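Local coordinates for protein alpha-1,3-glucanase (Streptomyces thermodiastaticus, PDB 7C7D) that hydrolyses alpha-1,3-glucan as a thermostable family GH87 glycosidase, probably cutting alpha-1,3-glucosidic bonds within the chain, at residues S269-S274 with K289-I294; G321-H326 with R346-T351. One frame throughout, in Å; residues are numbered along the deposited sequence.

Interaction 1: S269-S274 with K289-I294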
# COMPACT_ATOMS: atom_id res chain seq x y z
N SER A 269 -5.90 4.29 -21.95
CA SER A 269 -7.34 4.37 -21.71
C SER A 269 -7.54 4.84 -20.28
O SER A 269 -7.34 4.07 -19.34
CB SER A 269 -7.99 3.02 -21.95
OG SER A 269 -7.71 2.53 -23.25
N VAL A 270 -7.97 6.09 -20.11
CA VAL A 270 -7.96 6.74 -18.81
C VAL A 270 -9.37 7.20 -18.46
O VAL A 270 -9.93 8.06 -19.15
CB VAL A 270 -6.96 7.91 -18.76
CG1 VAL A 270 -6.97 8.54 -17.38
CG2 VAL A 270 -5.56 7.42 -19.12
N VAL A 271 -9.94 6.63 -17.41
CA VAL A 271 -11.23 7.04 -16.86
C VAL A 271 -10.97 8.01 -15.72
O VAL A 271 -10.15 7.74 -14.83
CB VAL A 271 -12.02 5.82 -16.36
CG1 VAL A 271 -13.18 6.26 -15.47
CG2 VAL A 271 -12.50 4.96 -17.53
N HIS A 272 -11.66 9.15 -15.75
CA HIS A 272 -11.60 10.15 -14.69
C HIS A 272 -12.88 10.02 -13.88
O HIS A 272 -13.96 10.42 -14.33
CB HIS A 272 -11.43 11.54 -15.29
CG HIS A 272 -10.15 11.69 -16.05
ND1 HIS A 272 -8.97 12.08 -15.46
CD2 HIS A 272 -9.86 11.44 -17.35
CE1 HIS A 272 -8.01 12.10 -16.38
NE2 HIS A 272 -8.53 11.72 -17.53
N SER A 273 -12.77 9.41 -12.70
CA SER A 273 -13.93 9.16 -11.87
C SER A 273 -13.48 9.06 -10.42
O SER A 273 -12.42 8.51 -10.13
CB SER A 273 -14.60 7.84 -12.25
OG SER A 273 -15.76 7.63 -11.48
N SER A 274 -14.31 9.60 -9.53
CA SER A 274 -14.13 9.45 -8.10
C SER A 274 -15.17 8.53 -7.48
O SER A 274 -15.29 8.48 -6.25
CB SER A 274 -14.14 10.82 -7.41
OG SER A 274 -13.09 11.64 -7.91
N LYS A 289 -9.79 -4.71 -16.83
CA LYS A 289 -8.46 -4.95 -17.38
C LYS A 289 -7.92 -3.74 -18.11
O LYS A 289 -8.58 -3.20 -19.00
CB LYS A 289 -8.46 -6.11 -18.40
CG LYS A 289 -8.98 -7.44 -17.91
CD LYS A 289 -8.86 -8.48 -19.03
CE LYS A 289 -9.15 -9.87 -18.52
NZ LYS A 289 -9.18 -10.89 -19.61
N ASP A 290 -6.68 -3.37 -17.80
CA ASP A 290 -5.84 -2.56 -18.68
C ASP A 290 -6.41 -1.17 -18.94
O ASP A 290 -6.37 -0.67 -20.07
CB ASP A 290 -5.53 -3.28 -20.00
CG ASP A 290 -5.02 -4.69 -19.79
OD1 ASP A 290 -4.39 -4.95 -18.74
OD2 ASP A 290 -5.23 -5.54 -20.68
N PHE A 291 -6.93 -0.52 -17.91
CA PHE A 291 -7.24 0.90 -17.99
C PHE A 291 -6.89 1.59 -16.68
O PHE A 291 -6.51 0.94 -15.70
CB PHE A 291 -8.67 1.23 -18.52
CG PHE A 291 -9.82 0.76 -17.65
CD1 PHE A 291 -10.22 -0.57 -17.67
CD2 PHE A 291 -10.55 1.67 -16.90
CE1 PHE A 291 -11.31 -1.00 -16.91
CE2 PHE A 291 -11.64 1.25 -16.15
CZ PHE A 291 -12.03 -0.07 -16.16
N ALA A 292 -6.98 2.91 -16.69
CA ALA A 292 -6.74 3.71 -15.50
C ALA A 292 -8.05 4.28 -14.99
O ALA A 292 -8.93 4.63 -15.77
CB ALA A 292 -5.76 4.85 -15.79
N VAL A 293 -8.18 4.35 -13.66
CA VAL A 293 -9.24 5.11 -13.01
C VAL A 293 -8.55 6.09 -12.08
O VAL A 293 -7.91 5.69 -11.10
CB VAL A 293 -10.25 4.24 -12.25
CG1 VAL A 293 -11.28 5.11 -11.56
CG2 VAL A 293 -10.92 3.26 -13.20
N ILE A 294 -8.64 7.37 -12.42
CA ILE A 294 -7.96 8.44 -11.70
C ILE A 294 -9.02 9.43 -11.26
O ILE A 294 -9.73 10.01 -12.09
CB ILE A 294 -6.88 9.11 -12.57
CG1 ILE A 294 -5.91 8.06 -13.12
CG2 ILE A 294 -6.15 10.17 -11.77
CD1 ILE A 294 -4.80 8.63 -13.97
O HOH W 1 -9.58 12.70 -12.75

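Interaction 2: G321-H326 with R346-T351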
# COMPACT_ATOMS: atom_id res chain seq x y z
N GLY A 321 -3.97 -5.19 -14.44
CA GLY A 321 -3.38 -4.22 -15.35
C GLY A 321 -3.89 -2.81 -15.17
O GLY A 321 -3.78 -2.01 -16.10
N MET A 322 -4.43 -2.48 -14.01
CA MET A 322 -5.05 -1.18 -13.77
C MET A 322 -4.07 -0.20 -13.15
O MET A 322 -3.11 -0.58 -12.47
CB MET A 322 -6.25 -1.32 -12.83
CG MET A 322 -7.29 -2.33 -13.27
SD MET A 322 -8.25 -1.84 -14.73
CE MET A 322 -9.03 -0.34 -14.14
N TRP A 323 -4.36 1.08 -13.36
CA TRP A 323 -3.71 2.19 -12.66
C TRP A 323 -4.81 2.93 -11.91
O TRP A 323 -5.69 3.51 -12.54
CB TRP A 323 -3.06 3.11 -13.68
CG TRP A 323 -2.34 4.28 -13.11
CD1 TRP A 323 -2.89 5.43 -12.60
CD2 TRP A 323 -0.92 4.45 -13.04
NE1 TRP A 323 -1.89 6.28 -12.19
CE2 TRP A 323 -0.67 5.70 -12.45
CE3 TRP A 323 0.17 3.64 -13.41
CZ2 TRP A 323 0.62 6.18 -12.24
CZ3 TRP A 323 1.45 4.12 -13.19
CH2 TRP A 323 1.66 5.37 -12.60
N ILE A 324 -4.75 2.90 -10.58
CA ILE A 324 -5.80 3.45 -9.73
C ILE A 324 -5.16 4.54 -8.89
O ILE A 324 -4.16 4.29 -8.21
CB ILE A 324 -6.40 2.37 -8.82
CG1 ILE A 324 -6.90 1.17 -9.64
CG2 ILE A 324 -7.49 2.94 -7.92
CD1 ILE A 324 -7.94 1.51 -10.67
N GLN A 325 -5.72 5.76 -8.94
CA GLN A 325 -5.05 6.88 -8.32
C GLN A 325 -6.05 7.97 -7.93
O GLN A 325 -7.06 8.16 -8.61
CB GLN A 325 -4.00 7.46 -9.28
CG GLN A 325 -3.14 8.55 -8.71
CD GLN A 325 -2.12 9.08 -9.71
OE1 GLN A 325 -2.30 8.95 -10.93
NE2 GLN A 325 -1.06 9.68 -9.19
N HIS A 326 -5.74 8.70 -6.85
CA HIS A 326 -6.50 9.89 -6.47
C HIS A 326 -7.96 9.56 -6.16
O HIS A 326 -8.88 10.28 -6.56
CB HIS A 326 -6.39 11.03 -7.50
CG HIS A 326 -5.01 11.58 -7.64
ND1 HIS A 326 -4.58 12.22 -8.78
CD2 HIS A 326 -3.96 11.58 -6.79
CE1 HIS A 326 -3.32 12.58 -8.63
NE2 HIS A 326 -2.92 12.21 -7.43
N ARG A 346 -1.48 -1.01 -10.10
CA ARG A 346 -0.85 0.06 -9.34
C ARG A 346 -1.94 0.82 -8.61
O ARG A 346 -2.95 1.19 -9.23
CB ARG A 346 -0.09 1.03 -10.24
CG ARG A 346 0.68 0.37 -11.35
CD ARG A 346 1.85 -0.43 -10.81
NE ARG A 346 2.42 -1.24 -11.88
CZ ARG A 346 3.16 -0.75 -12.87
NH1 ARG A 346 3.45 0.55 -12.91
NH2 ARG A 346 3.61 -1.55 -13.83
N ILE A 347 -1.76 1.03 -7.31
CA ILE A 347 -2.69 1.81 -6.51
C ILE A 347 -1.86 2.89 -5.83
O ILE A 347 -1.03 2.58 -4.95
CB ILE A 347 -3.46 0.95 -5.50
CG1 ILE A 347 -4.21 -0.17 -6.22
CG2 ILE A 347 -4.44 1.81 -4.70
CD1 ILE A 347 -4.83 -1.22 -5.31
N LEU A 348 -2.05 4.14 -6.24
CA LEU A 348 -1.18 5.24 -5.83
C LEU A 348 -2.03 6.39 -5.32
O LEU A 348 -3.08 6.70 -5.89
CB LEU A 348 -0.38 5.78 -7.02
CG LEU A 348 0.32 4.71 -7.85
CD1 LEU A 348 0.89 5.34 -9.09
CD2 LEU A 348 1.40 4.08 -7.03
N ASP A 349 -1.54 7.05 -4.28
CA ASP A 349 -2.10 8.34 -3.85
C ASP A 349 -3.60 8.21 -3.54
O ASP A 349 -4.46 8.77 -4.22
CB ASP A 349 -1.89 9.43 -4.92
CG ASP A 349 -0.45 9.57 -5.36
OD1 ASP A 349 0.47 9.49 -4.52
OD2 ASP A 349 -0.25 9.80 -6.58
N THR A 350 -3.89 7.45 -2.49
CA THR A 350 -5.26 7.32 -2.02
C THR A 350 -5.35 7.91 -0.62
O THR A 350 -4.41 7.80 0.17
CB THR A 350 -5.74 5.85 -2.04
OG1 THR A 350 -4.89 5.04 -1.20
CG2 THR A 350 -5.71 5.27 -3.45
N THR A 351 -6.47 8.57 -0.31
CA THR A 351 -6.54 9.21 1.00
C THR A 351 -6.89 8.25 2.13
O THR A 351 -6.79 8.64 3.30
CB THR A 351 -7.49 10.41 0.98
OG1 THR A 351 -8.80 9.97 0.62
CG2 THR A 351 -7.00 11.47 0.01

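Interaction 1: S269-S274 with K289-I294
Neighbouring coils of the right-handed parallel beta-helix meet where strand 269-272 runs beside strand 292-294, Val270 level with Ala292 and Val271 with Val293. The strands run the same way but diverge by 28°. Ala292 N donates to Ser269 O at 2.9 Å, Val271 N to Ala292 O at 2.8 Å and Ile294 N to Val271 O at 2.9 Å, all nearly straight. Beyond them the pairing weakens: Ser273 N makes a longer, bent hydrogen bond (3.2 Å) to Ile294 O, coming in from above the carbonyl plane.

Two sets of side chains back this pairing. On one face Val270 CG1, anti to the backbone N (chi1 -179°), lies 4.0 Å from Ile294 CD1 and also rests on Ala292 CB, all three residues lying under Arg166 of strand 163-169. The other face carries Val271 and Val293, with Val293 packed on Phe308. Phe291, just before its strand, has CG between the backbone N and carbonyl carbon (chi1 64°), and the ring meets Val271 CG2 through CD2 at 3.9 Å. Phe291 CB approaches Ser269 O to 3.2 Å.

At the far end a water in the plane of the His272 ring joins ND1 to Ile294 O, while NE2 is hydrogen-bonded to Asp246. Ile294 O therefore accepts from the Ser273 amide and the water, and also takes a CA-H...O contact from His272. The chemistry implies a firm backbone pairing flanked by largely apolar side chains, giving way to polar contacts, one through a water, around His272 and Ser273.

Interaction 2: G321-H326 with R346-T351
Arg346, Leu348 and Ile324 have the most surface buried where strand 323-325 pairs with strand 346-348, and the first two pack against the indole of Trp323. Leu348 CD1 sits over one face of that ring, offset toward the rim and only 3.3 Å from CZ2, a tight fit. Arg346 CG, anti to the carbonyl carbon (chi1 -41°), comes within 3.9 Å of Trp323 CE3, the two side chains crossing at a slant. Beyond CG the chain bends at chi2, and the guanidinium continues past CZ3 to a salt bridge with Glu196; Trp323 makes a cation-pi contact with Arg166.

Ile324 occupies the other face, its CB 4.2 Å from Ile347 CG1. Both backbone polar groups of Ile324 are used: its N donates to Arg346 O at 2.8 Å, and its O accepts from Leu348 N at 2.9 Å. Arg346 N to Met322 O completes the regular parallel pairing.

A polar chain begins at the indole. Trp323 NE1 points straight at Gln325 OE1, which lies in the ring plane, although the donor stands above the amide plane. The extended Gln325 then gives NE2 to Asp349 OD2 at 2.7 Å, amide and carboxylate nearly coplanar. Asp349 OD2 also accepts from Asn164 N, and Gln325 NE2 has a second acceptor in Asn164 O. His326 N donates to Asp349 O; its ring, bonded through NE2 to Asp163, comes nearest Asp349 at CD2, 3.5 Å from CB. With both ends of its amide engaged, Gln325 is fixed in rotation, and the buried carboxylate of Asp349 is met by N-H donors that would offset its charge.

Overall arrangement
Interactions 1 and 2 lie in series along the chain, their centres about 9 Å apart, and occupy successive coils of the same parallel beta-helix. Strands 269-272, 292-294, 323-325 and 346-348 stand side by side in that order. The middle pair joins the contacts: Val293 N to Trp323 O at 2.9 Å and Val293 O to Gln325 N at 3.1 Å are probable hydrogen bonds. Ala292 and Ile294 also pack on Trp323. Strand 163-169 in the N-terminal beta-domain covers the face that carries Ala292, Ile294 and Trp323, Arg166 reaching residues of both interactions. One face of each contact thus forms part of the surface on which the calcium-bearing domain rests against the helix.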